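Local coordinates for protein (alpha-2u-globulin) (Rattus norvegicus, PDB 2A2U) that is a lipocalin that probably carries small hydrophobic ligands and is known to form a complex with a hyaline droplet inducer, at residues E20-T25 with L112-D117. Numbering follows the deposited sequence.
Sequences EEASST and LKTDYD
Ser23 sets its OG anti to the backbone N (chi1 178°), and Lys113 starts out extended, then bends at chi3 (-77°) and again at chi4 so that its ammonium swings back to Glu21. The backbones of 20-25 and 112-117 run roughly antiparallel and meet in a single bridge, Ala22 with Thr114, a hydrogen-bonded pair. Ala22 N donates to Thr114 O at 2.9 Å, in the plane of that carbonyl but bent at the hydrogen (143°); the return bond, Thr114 N to Ala22 O, is weak. Thr114 O also receives a CA-H...O contact from Glu21 CA at 3.0 Å. One residue along, Ser23 OG lies 3.0 Å from Leu112 O, with Ile111 O competing for its proton, while it accepts from Thr25 OG1 at 2.9 Å and from Arg26 N. An alanine here would probably loosen the turn into Thr25 and Arg26, since the hydroxyl linking both to strand 106-114 would be gone. Across the bridge, Ala22 CB sits 3.1 Å from Tyr116 OH, which bonds Asp30 N, and Thr114 CG2 lies over one face of the Tyr116 ring. Glu21 OE2 forms a salt bridge with Lys113 NZ at 3.4 Å, though its stronger one is to Lys152. Glu20 is poorly ordered; as modelled, its OE2 faces Asp115 OD2 at 2.9 Å, two acceptors without a hydrogen bond, and Arg118 bridges to both and probably offsets their repulsion. The N-terminal segment thus runs along the end of barrel strand 106-114, which pairs with strand 119-128 through Lys113 and Met121, while Lys152 reaches in from helix 147-158.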
ATOM      1  N   GLU A  20     -30.464  -6.584  17.745  1.00134.43           N
ATOM      2  CA  GLU A  20     -29.851  -5.223  17.743  1.00134.43           C
ATOM      3  C   GLU A  20     -28.344  -5.324  17.962  1.00134.43           C
ATOM      4  O   GLU A  20     -27.571  -4.993  17.067  1.00134.43           O
ATOM      5  CB  GLU A  20     -30.483  -4.346  18.833  1.00207.79           C
ATOM      6  CG  GLU A  20     -30.103  -2.868  18.785  1.00207.79           C
ATOM      7  CD  GLU A  20     -30.233  -2.177  20.138  1.00207.79           C
ATOM      8  OE1 GLU A  20     -30.627  -2.839  21.118  1.00207.79           O
ATOM      9  OE2 GLU A  20     -29.929  -0.971  20.232  1.00207.79           O
ATOM     10  N   GLU A  21     -27.929  -5.794  19.139  1.00 90.77           N
ATOM     11  CA  GLU A  21     -26.503  -5.918  19.452  1.00 90.77           C
ATOM     12  C   GLU A  21     -25.836  -7.114  18.780  1.00 90.77           C
ATOM     13  O   GLU A  21     -26.378  -8.224  18.761  1.00 90.77           O
ATOM     14  CB  GLU A  21     -26.271  -6.028  20.955  1.00104.39           C
ATOM     15  CG  GLU A  21     -26.669  -4.829  21.801  1.00104.39           C
ATOM     16  CD  GLU A  21     -26.616  -5.167  23.285  1.00104.39           C
ATOM     17  OE1 GLU A  21     -26.869  -6.338  23.643  1.00104.39           O
ATOM     18  OE2 GLU A  21     -26.310  -4.274  24.093  1.00104.39           O
ATOM     19  N   ALA A  22     -24.648  -6.874  18.239  1.00 48.11           N
ATOM     20  CA  ALA A  22     -23.858  -7.907  17.583  1.00 48.11           C
ATOM     21  C   ALA A  22     -22.421  -7.682  18.008  1.00 48.11           C
ATOM     22  O   ALA A  22     -22.127  -6.724  18.716  1.00 48.11           O
ATOM     23  CB  ALA A  22     -23.983  -7.803  16.083  1.00 31.05           C
ATOM     24  N   SER A  23     -21.513  -8.530  17.548  1.00 44.62           N
ATOM     25  CA  SER A  23     -20.119  -8.386  17.936  1.00 44.62           C
ATOM     26  C   SER A  23     -19.258  -9.274  17.069  1.00 44.62           C
ATOM     27  O   SER A  23     -19.642 -10.405  16.776  1.00 44.62           O
ATOM     28  CB  SER A  23     -19.968  -8.788  19.397  1.00 57.37           C
ATOM     29  OG  SER A  23     -18.625  -8.704  19.819  1.00 57.37           O
ATOM     30  N   SER A  24     -18.116  -8.751  16.628  1.00 49.06           N
ATOM     31  CA  SER A  24     -17.204  -9.517  15.777  1.00 49.06           C
ATOM     32  C   SER A  24     -16.582 -10.610  16.617  1.00 49.06           C
ATOM     33  O   SER A  24     -16.476 -11.755  16.178  1.00 49.06           O
ATOM     34  CB  SER A  24     -16.116  -8.624  15.146  1.00 41.60           C
ATOM     35  OG  SER A  24     -15.115  -8.251  16.080  1.00 41.60           O
ATOM     36  N   THR A  25     -16.235 -10.255  17.850  1.00 59.78           N
ATOM     37  CA  THR A  25     -15.641 -11.196  18.788  1.00 59.78           C
ATOM     38  C   THR A  25     -16.684 -12.263  19.149  1.00 59.78           C
ATOM     39  O   THR A  25     -16.398 -13.460  19.090  1.00 59.78           O
ATOM     40  CB  THR A  25     -15.125 -10.475  20.069  1.00 83.24           C
ATOM     41  OG1 THR A  25     -16.226  -9.939  20.814  1.00 83.24           O
ATOM     42  CG2 THR A  25     -14.192  -9.331  19.698  1.00 83.24           C
ATOM     43  N   LEU A 112     -16.340  -4.542  19.189  1.00 28.50           N
ATOM     44  CA  LEU A 112     -16.781  -4.918  20.515  1.00 28.50           C
ATOM     45  C   LEU A 112     -18.291  -5.026  20.669  1.00 28.50           C
ATOM     46  O   LEU A 112     -18.788  -6.044  21.153  1.00 28.50           O
ATOM     47  CB  LEU A 112     -16.221  -3.925  21.530  1.00 23.84           C
ATOM     48  CG  LEU A 112     -15.758  -4.492  22.864  1.00 23.84           C
ATOM     49  CD1 LEU A 112     -14.729  -5.571  22.616  1.00 23.84           C
ATOM     50  CD2 LEU A 112     -15.167  -3.383  23.708  1.00 23.84           C
ATOM     51  N   LYS A 113     -19.015  -3.981  20.271  1.00 32.21           N
ATOM     52  CA  LYS A 113     -20.473  -3.963  20.383  1.00 32.21           C
ATOM     53  C   LYS A 113     -21.091  -2.975  19.396  1.00 32.21           C
ATOM     54  O   LYS A 113     -20.550  -1.898  19.176  1.00 32.21           O
ATOM     55  CB  LYS A 113     -20.884  -3.614  21.820  1.00 72.04           C
ATOM     56  CG  LYS A 113     -22.377  -3.693  22.091  1.00 72.04           C
ATOM     57  CD  LYS A 113     -22.693  -3.456  23.565  1.00 72.04           C
ATOM     58  CE  LYS A 113     -22.376  -4.678  24.421  1.00 72.04           C
ATOM     59  NZ  LYS A 113     -23.299  -5.827  24.152  1.00 72.04           N
ATOM     60  N   THR A 114     -22.210  -3.355  18.793  1.00 32.80           N
ATOM     61  CA  THR A 114     -22.891  -2.487  17.840  1.00 32.80           C
ATOM     62  C   THR A 114     -24.375  -2.820  17.774  1.00 32.80           C
ATOM     63  O   THR A 114     -24.769  -3.958  18.020  1.00 32.80           O
ATOM     64  CB  THR A 114     -22.291  -2.620  16.415  1.00 21.77           C
ATOM     65  OG1 THR A 114     -22.789  -1.572  15.577  1.00 21.77           O
ATOM     66  CG2 THR A 114     -22.678  -3.944  15.787  1.00 21.77           C
ATOM     67  N   ASP A 115     -25.195  -1.805  17.525  1.00 28.14           N
ATOM     68  CA  ASP A 115     -26.631  -1.988  17.386  1.00 28.14           C
ATOM     69  C   ASP A 115     -26.976  -1.611  15.946  1.00 28.14           C
ATOM     70  O   ASP A 115     -28.132  -1.558  15.554  1.00 28.14           O
ATOM     71  CB  ASP A 115     -27.387  -1.149  18.422  1.00 41.19           C
ATOM     72  CG  ASP A 115     -27.589   0.287  18.007  1.00 41.19           C
ATOM     73  OD1 ASP A 115     -26.722   0.847  17.312  1.00 41.19           O
ATOM     74  OD2 ASP A 115     -28.623   0.863  18.403  1.00 41.19           O
ATOM     75  N   TYR A 116     -25.919  -1.337  15.186  1.00 25.85           N
ATOM     76  CA  TYR A 116     -25.949  -0.983  13.771  1.00 25.85           C
ATOM     77  C   TYR A 116     -26.344   0.426  13.340  1.00 25.85           C
ATOM     78  O   TYR A 116     -25.605   1.078  12.597  1.00 25.85           O
ATOM     79  CB  TYR A 116     -26.728  -2.017  12.964  1.00 30.85           C
ATOM     80  CG  TYR A 116     -26.136  -3.404  13.013  1.00 30.85           C
ATOM     81  CD1 TYR A 116     -24.938  -3.703  12.366  1.00 30.85           C
ATOM     82  CD2 TYR A 116     -26.779  -4.421  13.705  1.00 30.85           C
ATOM     83  CE1 TYR A 116     -24.412  -4.993  12.402  1.00 30.85           C
ATOM     84  CE2 TYR A 116     -26.262  -5.695  13.747  1.00 30.85           C
ATOM     85  CZ  TYR A 116     -25.089  -5.977  13.102  1.00 30.85           C
ATOM     86  OH  TYR A 116     -24.641  -7.261  13.147  1.00 30.85           O
ATOM     87  N   ASP A 117     -27.499   0.904  13.786  1.00 33.65           N
ATOM     88  CA  ASP A 117     -27.943   2.241  13.380  1.00 33.65           C
ATOM     89  C   ASP A 117     -27.775   3.357  14.387  1.00 33.65           C
ATOM     90  O   ASP A 117     -28.320   4.446  14.215  1.00 33.65           O
ATOM     91  CB  ASP A 117     -29.370   2.220  12.822  1.00 79.95           C
ATOM     92  CG  ASP A 117     -30.297   1.363  13.634  1.00 79.95           C
ATOM     93  OD1 ASP A 117     -30.370   1.556  14.866  1.00 79.95           O
ATOM     94  OD2 ASP A 117     -30.957   0.488  13.039  1.00 79.95           O
TER